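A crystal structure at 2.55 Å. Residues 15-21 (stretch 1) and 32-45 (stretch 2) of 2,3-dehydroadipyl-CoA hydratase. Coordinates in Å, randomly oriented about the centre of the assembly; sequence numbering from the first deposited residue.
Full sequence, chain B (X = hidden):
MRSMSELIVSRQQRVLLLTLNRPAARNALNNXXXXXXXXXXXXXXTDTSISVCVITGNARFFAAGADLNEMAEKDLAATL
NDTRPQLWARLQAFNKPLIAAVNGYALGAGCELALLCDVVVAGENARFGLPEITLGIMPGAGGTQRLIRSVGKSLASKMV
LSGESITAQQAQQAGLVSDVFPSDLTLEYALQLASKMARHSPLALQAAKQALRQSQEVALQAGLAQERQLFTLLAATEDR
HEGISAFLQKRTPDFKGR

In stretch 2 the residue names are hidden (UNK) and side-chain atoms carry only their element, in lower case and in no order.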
ATOM      1  N   VAL B  15      20.702 -14.722  25.828  1.00 51.00           N
ATOM      2  CA  VAL B  15      21.246 -14.087  24.627  1.00 49.04           C
ATOM      3  C   VAL B  15      22.157 -15.038  23.885  1.00 46.07           C
ATOM      4  O   VAL B  15      23.063 -15.625  24.473  1.00 52.88           O
ATOM      5  CB  VAL B  15      22.001 -12.757  24.923  1.00 40.67           C
ATOM      6  CG1 VAL B  15      22.450 -12.135  23.642  1.00 36.29           C
ATOM      7  CG2 VAL B  15      21.095 -11.790  25.680  1.00 40.55           C
ATOM      8  N   LEU B  16      21.892 -15.199  22.596  1.00 42.89           N
ATOM      9  CA  LEU B  16      22.695 -16.052  21.737  1.00 44.21           C
ATOM     10  C   LEU B  16      23.663 -15.191  20.916  1.00 43.66           C
ATOM     11  O   LEU B  16      23.308 -14.111  20.441  1.00 40.88           O
ATOM     12  CB  LEU B  16      21.783 -16.885  20.828  1.00 39.00           C
ATOM     13  CG  LEU B  16      22.449 -17.836  19.830  1.00 44.59           C
ATOM     14  CD1 LEU B  16      23.107 -19.013  20.545  1.00 36.96           C
ATOM     15  CD2 LEU B  16      21.407 -18.320  18.801  1.00 48.13           C
ATOM     16  N   LEU B  17      24.898 -15.664  20.779  1.00 45.67           N
ATOM     17  CA  LEU B  17      25.912 -14.943  20.017  1.00 39.36           C
ATOM     18  C   LEU B  17      26.439 -15.746  18.830  1.00 40.05           C
ATOM     19  O   LEU B  17      26.910 -16.882  18.971  1.00 40.40           O
ATOM     20  CB  LEU B  17      27.077 -14.525  20.909  1.00 37.52           C
ATOM     21  CG  LEU B  17      28.177 -13.661  20.262  1.00 42.70           C
ATOM     22  CD1 LEU B  17      27.615 -12.353  19.671  1.00 36.23           C
ATOM     23  CD2 LEU B  17      29.300 -13.349  21.259  1.00 41.39           C
ATOM     24  N   LEU B  18      26.356 -15.131  17.658  1.00 35.92           N
ATOM     25  CA  LEU B  18      26.826 -15.738  16.433  1.00 35.57           C
ATOM     26  C   LEU B  18      27.950 -14.884  15.871  1.00 43.48           C
ATOM     27  O   LEU B  18      27.733 -13.725  15.485  1.00 42.33           O
ATOM     28  CB  LEU B  18      25.680 -15.880  15.426  1.00 36.97           C
ATOM     29  CG  LEU B  18      24.472 -16.667  15.954  1.00 36.72           C
ATOM     30  CD1 LEU B  18      23.321 -16.667  14.963  1.00 42.52           C
ATOM     31  CD2 LEU B  18      24.867 -18.107  16.335  1.00 31.25           C
ATOM     32  N   THR B  19      29.153 -15.459  15.860  1.00 40.22           N
ATOM     33  CA  THR B  19      30.333 -14.774  15.372  1.00 37.60           C
ATOM     34  C   THR B  19      30.754 -15.271  13.998  1.00 38.96           C
ATOM     35  O   THR B  19      31.151 -16.419  13.851  1.00 40.87           O
ATOM     36  CB  THR B  19      31.532 -14.977  16.322  1.00 41.86           C
ATOM     37  OG1 THR B  19      31.151 -14.637  17.656  1.00 42.74           O
ATOM     38  CG2 THR B  19      32.720 -14.110  15.877  1.00 33.52           C
ATOM     39  N   LEU B  20      30.677 -14.405  12.991  1.00 39.34           N
ATOM     40  CA  LEU B  20      31.224 -14.735  11.687  1.00 37.94           C
ATOM     41  C   LEU B  20      32.718 -14.925  11.834  1.00 43.54           C
ATOM     42  O   LEU B  20      33.395 -14.112  12.441  1.00 45.58           O
ATOM     43  CB  LEU B  20      30.882 -13.669  10.650  1.00 38.68           C
ATOM     44  CG  LEU B  20      29.385 -13.662  10.305  1.00 47.66           C
ATOM     45  CD1 LEU B  20      28.684 -12.511  10.989  1.00 52.62           C
ATOM     46  CD2 LEU B  20      29.186 -13.557   8.823  1.00 47.18           C
ATOM     47  N   ASN B  21      33.229 -16.005  11.264  1.00 47.75           N
ATOM     48  CA  ASN B  21      34.604 -16.410  11.476  1.00 47.60           C
ATOM     49  C   ASN B  21      35.256 -17.020  10.231  1.00 51.38           C
ATOM     50  O   ASN B  21      35.569 -18.212  10.201  1.00 51.60           O
ATOM     51  CB  ASN B  21      34.661 -17.393  12.641  1.00 48.88           C
ATOM     52  CG  ASN B  21      36.074 -17.755  13.022  1.00 49.91           C
ATOM     53  OD1 ASN B  21      36.838 -16.916  13.495  1.00 48.27           O
ATOM     54  ND2 ASN B  21      36.424 -19.017  12.836  1.00 51.61           N
ATOM     55  N   UNK B  32      27.253 -21.567   2.252  1.00 50.18           N
ATOM     56  CA  UNK B  32      27.256 -22.427   3.422  1.00 46.23           C
ATOM     57  C   UNK B  32      27.126 -21.605   4.694  1.00 47.25           C
ATOM     58  O   UNK B  32      26.376 -21.988   5.578  1.00 50.21           O
ATOM     59  c   UNK B  32      28.493 -23.281   3.452  1.00 41.87           C
ATOM     60  N   UNK B  33      27.830 -20.471   4.780  1.00 51.62           N
ATOM     61  CA  UNK B  33      27.789 -19.629   5.984  1.00 47.83           C
ATOM     62  C   UNK B  33      26.388 -19.045   6.177  1.00 46.70           C
ATOM     63  O   UNK B  33      25.757 -19.192   7.234  1.00 42.21           O
ATOM     64  c   UNK B  33      28.997 -17.586   7.131  1.00 48.09           C
ATOM     65  c   UNK B  33      30.224 -16.679   6.983  1.00 47.27           C
ATOM     66  c   UNK B  33      28.842 -18.525   5.920  1.00 48.83           C
ATOM     67  c   UNK B  33      29.037 -18.353   8.448  1.00 46.19           C
ATOM     68  N   UNK B  34      25.896 -18.405   5.132  1.00 47.37           N
ATOM     69  CA  UNK B  34      24.503 -18.005   5.081  1.00 49.79           C
ATOM     70  C   UNK B  34      23.538 -19.109   5.538  1.00 49.26           C
ATOM     71  O   UNK B  34      22.661 -18.855   6.371  1.00 50.81           O
ATOM     72  c   UNK B  34      22.930 -16.702   3.606  1.00 48.31           C
ATOM     73  c   UNK B  34      22.579 -16.369   2.166  1.00 51.47           C
ATOM     74  c   UNK B  34      23.222 -15.451   4.419  1.00 40.44           C
ATOM     75  c   UNK B  34      24.151 -17.598   3.663  1.00 49.91           C
ATOM     76  N   UNK B  35      23.674 -20.322   4.998  1.00 43.79           N
ATOM     77  CA  UNK B  35      22.747 -21.406   5.364  1.00 48.66           C
ATOM     78  C   UNK B  35      22.901 -21.817   6.832  1.00 47.55           C
ATOM     79  O   UNK B  35      21.915 -22.083   7.510  1.00 46.11           O
ATOM     80  c   UNK B  35      20.313 -24.150   2.792  1.00 55.29           C
ATOM     81  c   UNK B  35      22.896 -22.626   4.439  1.00 46.61           C
ATOM     82  c   UNK B  35      22.124 -23.870   4.898  1.00 54.76           C
ATOM     83  s   UNK B  35      20.323 -23.895   4.571  1.00 68.39           S
ATOM     84  N   UNK B  36      24.138 -21.847   7.317  1.00 43.54           N
ATOM     85  CA  UNK B  36      24.413 -22.091   8.729  1.00 46.98           C
ATOM     86  C   UNK B  36      23.687 -21.079   9.614  1.00 47.22           C
ATOM     87  O   UNK B  36      22.952 -21.468  10.527  1.00 45.95           O
ATOM     88  o   UNK B  36      26.175 -24.872   9.879  1.00 84.09           O
ATOM     89  n   UNK B  36      25.118 -24.142  11.707  1.00 78.00           N
ATOM     90  c   UNK B  36      26.340 -22.534  10.372  1.00 49.32           C
ATOM     91  c   UNK B  36      25.929 -22.039   8.998  1.00 46.97           C
ATOM     92  c   UNK B  36      25.866 -23.955  10.634  1.00 73.09           C
ATOM     93  N   UNK B  37      23.916 -19.792   9.336  1.00 44.33           N
ATOM     94  CA  UNK B  37      23.247 -18.683  10.010  1.00 43.31           C
ATOM     95  C   UNK B  37      21.729 -18.868  10.063  1.00 45.77           C
ATOM     96  O   UNK B  37      21.104 -18.691  11.117  1.00 47.71           O
ATOM     97  c   UNK B  37      23.171 -16.046   9.952  1.00 43.57           C
ATOM     98  c   UNK B  37      23.594 -17.365   9.308  1.00 47.35           C
ATOM     99  c   UNK B  37      23.949 -15.831  11.225  1.00 43.92           C
ATOM    100  c   UNK B  37      23.379 -14.887   8.991  1.00 48.40           C
ATOM    101  N   UNK B  38      21.131 -19.224   8.928  1.00 43.42           N
ATOM    102  CA  UNK B  38      19.704 -19.501   8.903  1.00 42.90           C
ATOM    103  C   UNK B  38      19.321 -20.625   9.868  1.00 42.27           C
ATOM    104  O   UNK B  38      18.288 -20.555  10.536  1.00 43.94           O
ATOM    105  c   UNK B  38      19.200 -19.873   7.473  1.00 42.05           C
ATOM    106  c   UNK B  38      19.179 -18.650   6.573  1.00 39.84           C
ATOM    107  c   UNK B  38      17.832 -20.546   7.527  1.00 35.59           C
ATOM    108  N   UNK B  39      20.132 -21.672   9.938  1.00 38.49           N
ATOM    109  CA  UNK B  39      19.746 -22.809  10.772  1.00 42.41           C
ATOM    110  C   UNK B  39      19.848 -22.460  12.239  1.00 40.22           C
ATOM    111  O   UNK B  39      19.001 -22.868  13.034  1.00 37.90           O
ATOM    112  n   UNK B  39      21.190 -25.271   8.425  1.00 45.32           N
ATOM    113  o   UNK B  39      19.118 -24.432   8.542  1.00 44.93           O
ATOM    114  c   UNK B  39      20.533 -24.092  10.438  1.00 39.41           C
ATOM    115  c   UNK B  39      20.219 -24.620   9.049  1.00 44.32           C
ATOM    116  N   UNK B  40      20.881 -21.689  12.580  1.00 42.25           N
ATOM    117  CA  UNK B  40      21.098 -21.220  13.944  1.00 41.06           C
ATOM    118  C   UNK B  40      19.909 -20.382  14.444  1.00 42.33           C
ATOM    119  O   UNK B  40      19.335 -20.660  15.506  1.00 42.88           O
ATOM    120  c   UNK B  40      23.705 -21.164  13.809  1.00 45.11           C
ATOM    121  c   UNK B  40      23.930 -22.261  14.827  1.00 47.42           C
ATOM    122  o   UNK B  40      24.810 -23.103  14.563  1.00 49.44           O
ATOM    123  o   UNK B  40      23.239 -22.293  15.875  1.00 42.06           O
ATOM    124  c   UNK B  40      22.394 -20.398  14.029  1.00 44.82           C
ATOM    125  N   UNK B  41      19.538 -19.359  13.675  1.00 39.36           N
ATOM    126  CA  UNK B  41      18.417 -18.496  14.047  1.00 41.32           C
ATOM    127  C   UNK B  41      17.071 -19.210  14.050  1.00 44.33           C
ATOM    128  O   UNK B  41      16.230 -18.945  14.909  1.00 45.91           O
ATOM    129  c   UNK B  41      19.271 -15.270  12.063  1.00 40.29           C
ATOM    130  c   UNK B  41      19.496 -16.324  13.129  1.00 42.70           C
ATOM    131  c   UNK B  41      18.333 -17.296  13.108  1.00 41.59           C
ATOM    132  c   UNK B  41      19.668 -15.707  14.535  1.00 39.05           C
ATOM    133  N   UNK B  42      16.847 -20.093  13.081  1.00 42.75           N
ATOM    134  CA  UNK B  42      15.622 -20.885  13.110  1.00 42.54           C
ATOM    135  C   UNK B  42      15.594 -21.748  14.375  1.00 45.63           C
ATOM    136  O   UNK B  42      14.621 -21.704  15.132  1.00 46.91           O
ATOM    137  o   UNK B  42      15.017 -22.511   9.122  1.00 48.82           O
ATOM    138  c   UNK B  42      14.694 -21.318   9.318  1.00 46.98           C
ATOM    139  c   UNK B  42      14.957 -20.675  10.667  1.00 45.89           C
ATOM    140  c   UNK B  42      15.392 -21.649  11.797  1.00 42.96           C
ATOM    141  o   UNK B  42      14.173 -20.601   8.440  1.00 42.93           O
ATOM    142  N   UNK B  43      16.682 -22.458  14.661  1.00 43.43           N
ATOM    143  CA  UNK B  43      16.752 -23.238  15.902  1.00 41.59           C
ATOM    144  C   UNK B  43      16.505 -22.376  17.139  1.00 43.84           C
ATOM    145  O   UNK B  43      15.773 -22.776  18.037  1.00 44.29           O
ATOM    146  c   UNK B  43      18.067 -23.990  16.012  1.00 35.10           C
ATOM    147  N   UNK B  44      17.102 -21.186  17.169  1.00 45.11           N
ATOM    148  CA  UNK B  44      16.873 -20.205  18.239  1.00 44.96           C
ATOM    149  C   UNK B  44      15.433 -19.673  18.312  1.00 45.51           C
ATOM    150  O   UNK B  44      14.934 -19.330  19.385  1.00 44.15           O
ATOM    151  c   UNK B  44      17.846 -19.043  18.089  1.00 45.13           C
ATOM    152  N   UNK B  45      14.774 -19.596  17.159  1.00 45.10           N
ATOM    153  CA  UNK B  45      13.396 -19.108  17.098  1.00 45.15           C
ATOM    154  C   UNK B  45      12.477 -19.869  18.059  1.00 44.36           C
ATOM    155  O   UNK B  45      11.543 -19.300  18.624  1.00 44.98           O
ATOM    156  c   UNK B  45      12.866 -19.188  15.677  1.00 42.46           C
TER

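Position 32 has one side-chain carbon, out of reach of stretch 1. It is Ala-32. Position 33 has four carbons, forked at the second. One fork tip lies close to Leu-20. This is Leu-33, and its CD2 sits 3.8 Å from CD2 of Leu-20. Position 34 has the same forked four carbons, but its CA-to-CB bond points away from the strand. It is Leu-34, and it makes no contact. Position 35 carries two carbons, a sulfur and a final carbon, unbranched. The sulfur inside the chain marks Met-35, which is out of reach.

Position 36 has three carbons, the third carrying one oxygen and one nitrogen. The terminal amide gives Gln-36. Position 37 again has four carbons forked at the second. Its CA-to-CB bond points sideways, but its end approaches Leu-18. It is Leu-37, with CD1 3.9 Å from CD1 of Leu-18.

Position 38 has three carbons, branched at the first. It is Val-38, out of reach. Position 39 has two carbons, the second carrying oxygen and nitrogen. It is Asn-39, one carbon shorter than Gln-36. Position 40 has three carbons, the third carrying two oxygens. This carboxylate belongs to Glu-40. Its CB lies 4.0 Å from CD1 of Leu-18, while its OE2 accepts a weak hydrogen bond from NE2 of Gln-36 at 3.1 Å, one helical turn back.

Position 41 has four carbons forked at the second, with a fork tip near Leu-18. It is Leu-41, whose CD2 is 3.8 Å from CD1 of Leu-18. Position 42 has three carbons and two terminal oxygens. It is Glu-42, out of reach of the strand; both oxygens are hydrogen-bonded elsewhere in the structure.

Positions 43, 44 and 45 each have a single side-chain carbon. The first is Ala-43, pointing sideways and touching nothing on stretch 1. The second points toward the strand and is Ala-44; its CB is 3.7 Å from CD2 of Leu-16. The third is Ala-45, out of reach.

The strand and helix run almost exactly antiparallel, at 178°, with axes 10.5 Å apart at closest approach. Alternation along the strand brings Leu-16, Leu-18 and Leu-20 to the helix and leaves Val-15, Leu-17 and Thr-19 without contact. Leu-18 gives up the most surface, 80 Å², and its CD1 meets Leu-37, Glu-40 and Leu-41. No hydrogen bond crosses between the stretches. The contact is apolar packing, burying 321 Å² in total.

Stretch 2 32-45: ALLMQLVNELEAAA
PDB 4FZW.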